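Side-chain contacts in putative vitamin-B12 independent methionine synthase family protein (Listeria monocytogenes, PDB 1YPX), which probably acts as a zinc-dependent methyltransferase related to cobalamin-independent methionine synthase, which transfers a methyl group from a folate to homocysteine: residues A5-D10 with G57-T62; A9-S14 with E51-V56. One frame throughout, in Å; residues are numbered along the deposited sequence.

Interaction 1 (A5-D10 with G57-T62)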
# COMPACT_ATOMS: atom_id res chain seq x y z
N ALA A 5 -11.69 6.25 6.58
CA ALA A 5 -10.68 5.27 6.17
C ALA A 5 -10.50 5.40 4.65
O ALA A 5 -10.46 6.52 4.14
CB ALA A 5 -11.15 3.89 6.57
N PRO A 6 -10.37 4.28 3.91
CA PRO A 6 -10.22 4.54 2.48
C PRO A 6 -11.51 5.18 1.96
O PRO A 6 -12.59 4.77 2.36
CB PRO A 6 -9.97 3.15 1.90
CG PRO A 6 -10.71 2.27 2.84
CD PRO A 6 -10.32 2.83 4.17
N PHE A 7 -11.38 6.19 1.10
CA PHE A 7 -12.55 6.89 0.56
C PHE A 7 -13.14 6.20 -0.66
O PHE A 7 -12.45 5.44 -1.34
CB PHE A 7 -12.18 8.33 0.18
CG PHE A 7 -11.21 8.97 1.12
CD1 PHE A 7 -9.85 8.91 0.87
CD2 PHE A 7 -11.66 9.55 2.30
CE1 PHE A 7 -8.94 9.41 1.79
CE2 PHE A 7 -10.76 10.06 3.23
CZ PHE A 7 -9.40 9.99 2.98
N TYR A 8 -14.41 6.49 -0.94
CA TYR A 8 -15.09 5.90 -2.08
C TYR A 8 -14.22 5.99 -3.33
O TYR A 8 -14.22 5.07 -4.14
CB TYR A 8 -16.42 6.60 -2.32
CG TYR A 8 -17.35 6.51 -1.13
CD1 TYR A 8 -17.76 5.29 -0.62
CD2 TYR A 8 -17.83 7.66 -0.53
CE1 TYR A 8 -18.63 5.22 0.46
CE2 TYR A 8 -18.70 7.61 0.55
CZ TYR A 8 -19.09 6.39 1.04
OH TYR A 8 -19.96 6.34 2.10
N ALA A 9 -13.52 7.11 -3.49
CA ALA A 9 -12.60 7.29 -4.62
C ALA A 9 -11.23 7.40 -3.97
O ALA A 9 -10.87 8.45 -3.43
CB ALA A 9 -12.92 8.55 -5.39
N ASP A 10 -10.49 6.30 -3.99
CA ASP A 10 -9.18 6.25 -3.37
C ASP A 10 -8.22 5.65 -4.40
O ASP A 10 -8.63 5.31 -5.51
CB ASP A 10 -9.26 5.38 -2.13
CG ASP A 10 -8.33 5.82 -1.03
OD1 ASP A 10 -7.16 6.17 -1.34
OD2 ASP A 10 -8.75 5.81 0.15
N GLY A 57 -9.59 15.49 -7.72
CA GLY A 57 -10.69 15.27 -6.80
C GLY A 57 -10.34 14.34 -5.66
O GLY A 57 -11.09 14.22 -4.69
N LEU A 58 -9.19 13.69 -5.79
CA LEU A 58 -8.73 12.76 -4.77
C LEU A 58 -8.69 13.40 -3.39
O LEU A 58 -8.43 14.59 -3.24
CB LEU A 58 -7.35 12.24 -5.17
CG LEU A 58 -7.29 10.96 -6.02
CD1 LEU A 58 -8.56 10.75 -6.87
CD2 LEU A 58 -6.06 11.03 -6.90
N LYS A 59 -8.99 12.61 -2.37
CA LYS A 59 -8.97 13.12 -1.01
C LYS A 59 -7.67 12.65 -0.35
O LYS A 59 -7.03 13.39 0.40
CB LYS A 59 -10.19 12.62 -0.21
CG LYS A 59 -10.35 13.31 1.15
CD LYS A 59 -11.63 12.89 1.86
CE LYS A 59 -11.93 13.81 3.06
NZ LYS A 59 -12.38 15.18 2.65
N SER A 60 -7.27 11.42 -0.66
CA SER A 60 -6.04 10.88 -0.12
C SER A 60 -4.94 11.26 -1.12
O SER A 60 -5.12 11.10 -2.33
CB SER A 60 -6.12 9.36 0.03
OG SER A 60 -6.00 8.72 -1.22
N ILE A 61 -3.83 11.77 -0.60
CA ILE A 61 -2.69 12.20 -1.42
C ILE A 61 -1.39 11.50 -0.99
O ILE A 61 -1.12 11.35 0.20
CB ILE A 61 -2.53 13.78 -1.36
CG1 ILE A 61 -3.59 14.49 -2.22
CG2 ILE A 61 -1.19 14.19 -1.93
CD1 ILE A 61 -5.04 14.43 -1.72
N THR A 62 -0.60 11.06 -1.97
CA THR A 62 0.68 10.38 -1.71
C THR A 62 1.85 11.15 -2.30
O THR A 62 1.69 12.24 -2.83
CB THR A 62 0.71 8.95 -2.32
OG1 THR A 62 0.63 9.04 -3.75
CG2 THR A 62 -0.45 8.11 -1.80

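Interaction 2 (A9-S14 with E51-V56)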
# COMPACT_ATOMS: atom_id res chain seq x y z
N ALA A 9 -13.52 7.11 -3.49
CA ALA A 9 -12.60 7.29 -4.62
C ALA A 9 -11.23 7.40 -3.97
O ALA A 9 -10.87 8.45 -3.43
CB ALA A 9 -12.92 8.55 -5.39
N ASP A 10 -10.49 6.30 -3.99
CA ASP A 10 -9.18 6.25 -3.37
C ASP A 10 -8.22 5.65 -4.40
O ASP A 10 -8.63 5.31 -5.51
CB ASP A 10 -9.26 5.38 -2.13
CG ASP A 10 -8.33 5.82 -1.03
OD1 ASP A 10 -7.16 6.17 -1.34
OD2 ASP A 10 -8.75 5.81 0.15
N HIS A 11 -6.94 5.53 -4.04
CA HIS A 11 -5.96 4.94 -4.96
C HIS A 11 -4.81 4.29 -4.20
O HIS A 11 -4.48 4.71 -3.09
CB HIS A 11 -5.44 6.00 -5.94
CG HIS A 11 -4.68 7.12 -5.30
ND1 HIS A 11 -3.31 7.25 -5.41
CD2 HIS A 11 -5.10 8.19 -4.59
CE1 HIS A 11 -2.92 8.35 -4.80
NE2 HIS A 11 -3.99 8.95 -4.29
N VAL A 12 -4.22 3.26 -4.80
CA VAL A 12 -3.13 2.52 -4.17
C VAL A 12 -2.01 3.42 -3.65
O VAL A 12 -1.56 3.25 -2.51
CB VAL A 12 -2.55 1.46 -5.15
CG1 VAL A 12 -1.29 0.80 -4.56
CG2 VAL A 12 -3.60 0.39 -5.42
N GLY A 13 -1.56 4.36 -4.48
CA GLY A 13 -0.51 5.26 -4.04
C GLY A 13 0.60 5.65 -5.01
O GLY A 13 0.89 6.84 -5.15
N SER A 14 1.23 4.70 -5.69
CA SER A 14 2.31 5.09 -6.60
C SER A 14 1.79 5.87 -7.80
O SER A 14 0.74 5.55 -8.35
CB SER A 14 3.08 3.87 -7.10
OG SER A 14 2.35 3.21 -8.12
N GLU A 51 -0.51 18.55 -5.86
CA GLU A 51 -1.61 19.39 -6.33
C GLU A 51 -2.49 18.66 -7.34
O GLU A 51 -3.72 18.74 -7.28
CB GLU A 51 -1.10 20.70 -6.94
CG GLU A 51 -1.35 21.95 -6.06
CD GLU A 51 -2.82 22.16 -5.65
OE1 GLU A 51 -3.35 21.32 -4.89
OE2 GLU A 51 -3.44 23.15 -6.09
N LYS A 52 -1.86 17.93 -8.26
CA LYS A 52 -2.59 17.20 -9.29
C LYS A 52 -3.59 16.18 -8.72
O LYS A 52 -4.68 16.01 -9.27
CB LYS A 52 -1.61 16.52 -10.25
CG LYS A 52 -0.79 17.53 -11.06
CD LYS A 52 -1.68 18.47 -11.89
CE LYS A 52 -0.97 19.81 -12.23
NZ LYS A 52 -1.75 20.80 -13.07
N GLN A 53 -3.22 15.52 -7.63
CA GLN A 53 -4.11 14.55 -7.00
C GLN A 53 -5.30 15.32 -6.44
O GLN A 53 -6.43 14.81 -6.34
CB GLN A 53 -3.39 13.78 -5.88
CG GLN A 53 -2.20 12.93 -6.30
CD GLN A 53 -1.55 12.16 -5.13
OE1 GLN A 53 -2.20 11.36 -4.44
NE2 GLN A 53 -0.26 12.40 -4.92
N LYS A 54 -5.06 16.57 -6.07
CA LYS A 54 -6.12 17.39 -5.52
C LYS A 54 -7.00 17.96 -6.63
O LYS A 54 -8.23 18.01 -6.49
CB LYS A 54 -5.51 18.46 -4.62
CG LYS A 54 -4.88 17.81 -3.38
CD LYS A 54 -3.65 18.54 -2.88
CE LYS A 54 -4.00 19.83 -2.19
NZ LYS A 54 -2.77 20.45 -1.66
N GLU A 55 -6.38 18.35 -7.75
CA GLU A 55 -7.13 18.88 -8.88
C GLU A 55 -7.98 17.80 -9.58
O GLU A 55 -8.87 18.13 -10.39
CB GLU A 55 -6.20 19.52 -9.92
CG GLU A 55 -5.54 20.83 -9.49
CD GLU A 55 -4.44 21.28 -10.45
OE1 GLU A 55 -3.56 22.06 -10.02
OE2 GLU A 55 -4.46 20.86 -11.63
N VAL A 56 -7.72 16.52 -9.30
CA VAL A 56 -8.53 15.47 -9.92
C VAL A 56 -9.71 15.16 -9.01
O VAL A 56 -10.72 14.65 -9.47
CB VAL A 56 -7.73 14.15 -10.21
CG1 VAL A 56 -6.67 14.42 -11.27
CG2 VAL A 56 -7.10 13.59 -8.94

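Interaction 1 (A5-D10 with G57-T62)
Asp10 and Ser60 bring the two backbones closest, with their CA atoms 6.5 Å apart, where the irregular segment 5-10 passes the short strand 60-61. One hydrogen bond joins the two segments: Ser60 OG donates to Asp10 OD1 at 2.8 Å. The hydroxyl comes from above the carboxylate plane, 47° out of it. The other oxygen, Asp10 OD2, accepts the backbone N of Phe7 at 2.8 Å on its anti side, so the carboxylate also bonds back to the backbone of its own segment. Tyr183 OH is a further partner of OD2. That oxygen thus has two partners, and both oxygens of this buried acid are hydrogen-bonded.

Phe7 supplies the apolar half of the contact. Lys59 CG stands anti to the backbone N (chi1 -170°), and the aliphatic chain then crosses the ring at about a right angle. Lys59 CD lies over one face in a CH-pi contact, 3.7 Å from the ring centroid. Ala5 O lies over the centre of the opposite face. At the ring edge, near its plane, Ser60 CB meets Phe7 CE1 at 3.3 Å.

Segment 5-10 also forms backbone hydrogen bonds to Leu330, while strand 60-61 pairs with strand 132-138. The N-terminal segment thus lies between the two outermost strands of the parallel sheet, an arrangement consistent with closure of a TIM barrel.

Interaction 2 (A9-S14 with E51-V56)
His11 and Gln53 meet through torsions that send both side chains toward each other. His11 CG sits between the backbone N and the carbonyl carbon (chi1 64°), which directs the imidazole toward helix 35-56. Gln53 CG lies anti to the carbonyl carbon, and the chain beyond it is extended (chi2 -178°), carrying the amide out from the helix to the ring. The backbones stay well apart, with the CA atoms of His11 and Gln53 10.0 Å from each other.

Gln53 OE1 comes to the edge of the imidazole, near its plane. It lies 3.0 Å from His11 NE2 and 3.1 Å from His11 CE1. The amide itself is turned almost perpendicular to the ring, with the two planes 83° apart. Each group has a hydrogen-bond partner in the segment that follows helix 35-56 in the chain. His11 NE2 is bonded to Ser60 O, and Gln53 NE2 to Thr62 O. These bonds help to fix how both flat groups are turned. The side chains of Leu58 and Thr62 also touch His11.

On the loop side, Asp10 OD1 accepts the backbone N of His11 through its anti lone pair, at 2.8 Å. This bond steadies the backbone from which the imidazole springs.

The contact is small and buried. A loop residue and a helix residue meet here, both held by backbone carbonyls of residues 60-62. Helix 35-56 leads into strand 60-61 of the parallel sheet, an arrangement consistent with a TIM barrel.

In the fold
The chain runs from the N terminus through 5-14, then through helices 19-30 and 35-56, and returns along 57-62. Interaction 1 closes the longer loop, between 5-10 and 57-62. Interaction 2 closes a shorter one, between 9-14 and 51-56, so the two contacts nest and do not cross. They share Ala9 and Asp10, and their centres are about 7 Å apart. A hydrogen bond from Thr62 OG1 to Gly13 O joins them directly. Together they tie the N-terminal segment first to strand 60-61 and then to the helix that leads into it.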